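Local structure of hypothetical protein yfcE (Escherichia coli, 1SU1) at residues N144-P155 and F164-K175. The protein belongs to the calcineurin-like phosphoesterase superfamily and binds two zinc ions, its precise role being unassigned. Numbering follows the deposited sequence.
With ZN (zinc ion), chain E; ZN (zinc ion), chain F.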
loop_
_atom_site.group_PDB
_atom_site.type_symbol
_atom_site.label_atom_id
_atom_site.label_comp_id
_atom_site.label_asym_id
_atom_site.label_seq_id
_atom_site.Cartn_x
_atom_site.Cartn_y
_atom_site.Cartn_z
ATOM N N ASN A 144 -0.838 11.821 -28.242
ATOM C CA ASN A 144 0.603 11.915 -28.489
ATOM C C ASN A 144 1.474 11.717 -27.253
ATOM O O ASN A 144 2.654 12.078 -27.266
ATOM C CB ASN A 144 0.960 13.246 -29.161
ATOM C CG ASN A 144 0.548 13.291 -30.626
ATOM O OD1 ASN A 144 -0.208 12.437 -31.105
ATOM N ND2 ASN A 144 1.042 14.292 -31.344
ATOM N N ASP A 145 0.894 11.161 -26.188
ATOM C CA ASP A 145 1.666 10.869 -24.981
ATOM C C ASP A 145 2.193 9.439 -25.134
ATOM O O ASP A 145 1.763 8.702 -26.024
ATOM C CB ASP A 145 0.809 10.960 -23.705
ATOM C CG ASP A 145 0.660 12.382 -23.190
ATOM O OD1 ASP A 145 1.513 13.239 -23.505
ATOM O OD2 ASP A 145 -0.307 12.634 -22.445
ATOM N N VAL A 146 3.103 9.040 -24.255
ATOM C CA VAL A 146 3.670 7.703 -24.340
ATOM C C VAL A 146 3.523 6.848 -23.091
ATOM O O VAL A 146 3.910 7.263 -22.004
ATOM C CB VAL A 146 5.194 7.768 -24.670
ATOM C CG1 VAL A 146 5.736 6.363 -24.909
ATOM C CG2 VAL A 146 5.440 8.667 -25.891
ATOM N N LEU A 147 2.978 5.646 -23.245
ATOM C CA LEU A 147 2.889 4.731 -22.116
ATOM C C LEU A 147 4.184 3.895 -22.155
ATOM O O LEU A 147 4.394 3.116 -23.090
ATOM C CB LEU A 147 1.683 3.799 -22.246
ATOM C CG LEU A 147 1.703 2.615 -21.259
ATOM C CD1 LEU A 147 1.556 3.117 -19.833
ATOM C CD2 LEU A 147 0.583 1.638 -21.590
ATOM N N VAL A 148 5.051 4.073 -21.161
ATOM C CA VAL A 148 6.318 3.340 -21.090
ATOM C C VAL A 148 6.250 2.253 -20.013
ATOM O O VAL A 148 6.130 2.563 -18.823
ATOM C CB VAL A 148 7.499 4.292 -20.752
ATOM C CG1 VAL A 148 8.793 3.501 -20.649
ATOM C CG2 VAL A 148 7.622 5.383 -21.810
ATOM N N TYR A 149 6.354 0.989 -20.424
ATOM C CA TYR A 149 6.270 -0.136 -19.486
ATOM C C TYR A 149 7.130 -1.372 -19.833
ATOM O O TYR A 149 7.650 -1.498 -20.952
ATOM C CB TYR A 149 4.830 -0.609 -19.408
ATOM C CG TYR A 149 4.345 -1.213 -20.705
ATOM C CD1 TYR A 149 4.152 -0.421 -21.839
ATOM C CD2 TYR A 149 4.109 -2.588 -20.812
ATOM C CE1 TYR A 149 3.739 -0.984 -23.056
ATOM C CE2 TYR A 149 3.696 -3.155 -22.022
ATOM C CZ TYR A 149 3.512 -2.348 -23.133
ATOM O OH TYR A 149 3.082 -2.916 -24.314
ATOM N N GLY A 150 7.225 -2.292 -18.868
ATOM C CA GLY A 150 7.964 -3.536 -19.043
ATOM C C GLY A 150 7.039 -4.707 -18.741
ATOM O O GLY A 150 6.003 -4.866 -19.377
ATOM N N HIS A 151 7.419 -5.544 -17.786
ATOM C CA HIS A 151 6.590 -6.671 -17.353
ATOM C C HIS A 151 6.249 -7.820 -18.309
ATOM O O HIS A 151 6.263 -8.986 -17.895
ATOM C CB HIS A 151 5.269 -6.143 -16.757
ATOM C CG HIS A 151 4.491 -7.187 -16.014
ATOM N ND1 HIS A 151 5.003 -7.852 -14.923
ATOM C CD2 HIS A 151 3.259 -7.702 -16.230
ATOM C CE1 HIS A 151 4.119 -8.738 -14.496
ATOM N NE2 HIS A 151 3.053 -8.669 -15.271
ATOM N N THR A 152 5.906 -7.521 -19.558
ATOM C CA THR A 152 5.557 -8.592 -20.504
ATOM C C THR A 152 6.785 -9.291 -21.102
ATOM O O THR A 152 6.687 -10.420 -21.595
ATOM C CB THR A 152 4.744 -8.068 -21.702
ATOM O OG1 THR A 152 5.533 -7.115 -22.434
ATOM C CG2 THR A 152 3.453 -7.404 -21.226
ATOM N N HIS A 153 7.930 -8.616 -21.060
ATOM C CA HIS A 153 9.161 -9.146 -21.642
ATOM C C HIS A 153 9.019 -9.215 -23.166
ATOM O O HIS A 153 9.679 -10.028 -23.810
ATOM C CB HIS A 153 9.483 -10.551 -21.114
ATOM C CG HIS A 153 9.666 -10.622 -19.632
ATOM N ND1 HIS A 153 10.193 -11.730 -19.004
ATOM C CD2 HIS A 153 9.357 -9.743 -18.650
ATOM C CE1 HIS A 153 10.200 -11.531 -17.699
ATOM N NE2 HIS A 153 9.697 -10.334 -17.458
ATOM N N LEU A 154 8.132 -8.391 -23.724
ATOM C CA LEU A 154 7.926 -8.337 -25.163
ATOM C C LEU A 154 8.144 -6.895 -25.603
ATOM O O LEU A 154 7.424 -5.995 -25.185
ATOM C CB LEU A 154 6.518 -8.814 -25.539
ATOM C CG LEU A 154 6.238 -10.322 -25.399
ATOM C CD1 LEU A 154 4.799 -10.631 -25.804
ATOM C CD2 LEU A 154 7.200 -11.115 -26.280
ATOM N N PRO A 155 9.152 -6.658 -26.462
ATOM C CA PRO A 155 9.463 -5.308 -26.947
ATOM C C PRO A 155 8.366 -4.698 -27.811
ATOM O O PRO A 155 7.753 -5.384 -28.627
ATOM C CB PRO A 155 10.753 -5.523 -27.729
ATOM C CG PRO A 155 10.484 -6.848 -28.385
ATOM C CD PRO A 155 9.905 -7.668 -27.231
ATOM N N PHE A 164 1.308 6.543 -27.804
ATOM C CA PHE A 164 2.422 5.685 -28.180
ATOM C C PHE A 164 2.710 4.678 -27.070
ATOM O O PHE A 164 2.670 5.023 -25.890
ATOM C CB PHE A 164 3.683 6.529 -28.406
ATOM C CG PHE A 164 3.596 7.467 -29.573
ATOM C CD1 PHE A 164 3.645 6.984 -30.879
ATOM C CD2 PHE A 164 3.480 8.841 -29.366
ATOM C CE1 PHE A 164 3.581 7.860 -31.971
ATOM C CE2 PHE A 164 3.413 9.726 -30.443
ATOM C CZ PHE A 164 3.464 9.235 -31.755
ATOM N N HIS A 165 2.991 3.436 -27.448
ATOM C CA HIS A 165 3.350 2.400 -26.480
ATOM C C HIS A 165 4.838 2.094 -26.685
ATOM O O HIS A 165 5.303 1.975 -27.832
ATOM C CB HIS A 165 2.554 1.108 -26.703
ATOM C CG HIS A 165 1.109 1.202 -26.330
ATOM N ND1 HIS A 165 0.332 0.086 -26.101
ATOM C CD2 HIS A 165 0.287 2.268 -26.183
ATOM C CE1 HIS A 165 -0.905 0.460 -25.832
ATOM N NE2 HIS A 165 -0.959 1.779 -25.876
ATOM N N PHE A 166 5.580 1.966 -25.587
ATOM C CA PHE A 166 7.000 1.654 -25.666
ATOM C C PHE A 166 7.398 0.700 -24.535
ATOM O O PHE A 166 7.183 1.007 -23.357
ATOM C CB PHE A 166 7.848 2.930 -25.596
ATOM C CG PHE A 166 9.335 2.667 -25.663
ATOM C CD1 PHE A 166 9.921 2.150 -26.824
ATOM C CD2 PHE A 166 10.146 2.912 -24.559
ATOM C CE1 PHE A 166 11.294 1.882 -26.877
ATOM C CE2 PHE A 166 11.518 2.647 -24.602
ATOM C CZ PHE A 166 12.093 2.131 -25.766
ATOM N N ASN A 167 7.971 -0.448 -24.910
ATOM C CA ASN A 167 8.424 -1.479 -23.975
ATOM C C ASN A 167 9.807 -1.967 -24.433
ATOM O O ASN A 167 9.923 -2.557 -25.498
ATOM C CB ASN A 167 7.427 -2.643 -23.968
ATOM C CG ASN A 167 7.750 -3.696 -22.914
ATOM O OD1 ASN A 167 8.904 -3.844 -22.482
ATOM N ND2 ASN A 167 6.716 -4.456 -22.505
ATOM N N PRO A 168 10.862 -1.747 -23.612
ATOM C CA PRO A 168 12.276 -2.128 -23.847
ATOM C C PRO A 168 12.495 -3.620 -23.879
ATOM O O PRO A 168 13.552 -4.085 -24.289
ATOM C CB PRO A 168 13.032 -1.545 -22.649
ATOM C CG PRO A 168 12.220 -0.406 -22.246
ATOM C CD PRO A 168 10.763 -0.812 -22.477
ATOM N N GLY A 169 11.489 -4.366 -23.445
ATOM C CA GLY A 169 11.607 -5.807 -23.391
ATOM C C GLY A 169 12.445 -6.104 -22.165
ATOM O O GLY A 169 12.762 -5.183 -21.398
ATOM N N SER A 170 12.829 -7.367 -21.974
ATOM C CA SER A 170 13.655 -7.757 -20.822
ATOM C C SER A 170 15.131 -7.856 -21.207
ATOM O O SER A 170 15.458 -8.331 -22.297
ATOM C CB SER A 170 13.218 -9.125 -20.282
ATOM O OG SER A 170 14.073 -9.557 -19.230
ATOM N N VAL A 171 16.021 -7.424 -20.316
ATOM C CA VAL A 171 17.449 -7.499 -20.584
ATOM C C VAL A 171 17.964 -8.888 -20.229
ATOM O O VAL A 171 19.129 -9.184 -20.452
ATOM C CB VAL A 171 18.265 -6.486 -19.741
ATOM C CG1 VAL A 171 17.945 -5.061 -20.149
ATOM C CG2 VAL A 171 17.982 -6.699 -18.263
ATOM N N SER A 172 17.103 -9.742 -19.680
ATOM C CA SER A 172 17.554 -11.066 -19.280
ATOM C C SER A 172 16.692 -12.261 -19.663
ATOM O O SER A 172 17.215 -13.369 -19.808
ATOM C CB SER A 172 17.799 -11.090 -17.769
ATOM O OG SER A 172 16.585 -11.189 -17.050
ATOM N N ILE A 173 15.386 -12.065 -19.823
ATOM C CA ILE A 173 14.519 -13.183 -20.188
ATOM C C ILE A 173 13.501 -12.808 -21.262
ATOM O O ILE A 173 12.287 -12.869 -21.035
ATOM C CB ILE A 173 13.727 -13.718 -18.982
ATOM C CG1 ILE A 173 14.573 -13.659 -17.716
ATOM C CG2 ILE A 173 13.313 -15.156 -19.244
ATOM C CD1 ILE A 173 13.812 -14.044 -16.461
ATOM N N PRO A 174 13.981 -12.433 -22.454
ATOM C CA PRO A 174 13.051 -12.061 -23.524
ATOM C C PRO A 174 12.120 -13.204 -23.909
ATOM O O PRO A 174 12.467 -14.378 -23.749
ATOM C CB PRO A 174 13.986 -11.663 -24.662
ATOM C CG PRO A 174 15.162 -12.584 -24.451
ATOM C CD PRO A 174 15.368 -12.484 -22.955
ATOM N N LYS A 175 10.934 -12.849 -24.402
ATOM C CA LYS A 175 9.943 -13.829 -24.840
ATOM C C LYS A 175 9.689 -13.612 -26.328
ATOM O O LYS A 175 10.146 -12.619 -26.902
ATOM C CB LYS A 175 8.615 -13.652 -24.089
ATOM C CG LYS A 175 8.439 -14.480 -22.825
ATOM C CD LYS A 175 9.188 -13.894 -21.643
ATOM C CE LYS A 175 8.765 -14.556 -20.329
ATOM N NZ LYS A 175 7.329 -14.312 -20.002
HETATM ZN ZN ZN E . 6.930 -8.022 -13.809
HETATM ZN ZN ZN F . 9.593 -9.492 -15.418
HETATM O O HOH W 1 9.089 -6.051 -20.621
HETATM O O HOH W 2 12.125 -9.016 -24.373
#
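N167 reaches across to the chain from Y149 to L154. With CG anti to the backbone N (chi1 -174°), its side chain extends straight into that run. CB lies over one face of the Y149 ring, 4.1 Å from the centroid, a CH-pi contact. CG sits 2.9 Å from Y149 O, the amide plane standing 62° from the ring. OD1 accepts the backbone N of G169 at 2.8 Å, closing an Asx turn, and also accepts a hydrogen bond from a water that in turn accepts from H153 N. ND2 gives a weak bond to G150 O, lies 2.9 Å from T152 OG1 and comes within 3.3 Å of Y149 CE2. Asparagine suits this place because one short amide offers both acceptor and donor.

Farther on, H153 binds one zinc through NE2 at 2.2 Å; this bond and a weak one from ND1 to I173 O together would limit the ring's rotation. S170 CB covers one face of this imidazole, and K175 N donates to H153 O (3.1 Å).

Before the loops, the strands run parallel: L147 N bonds to F164 O and F166 N to L147 O. Beta-branched, apolar V146 and V148 pack beside F164 and F166; V146 and F166 touch strand 189-194 of the other sheet. Strand 146-148 lies between 124-128 and 163-167, and its following loop delivers H153 to one zinc with D33 and H35, and H151 ND1 to the other with D61, N97 and H129.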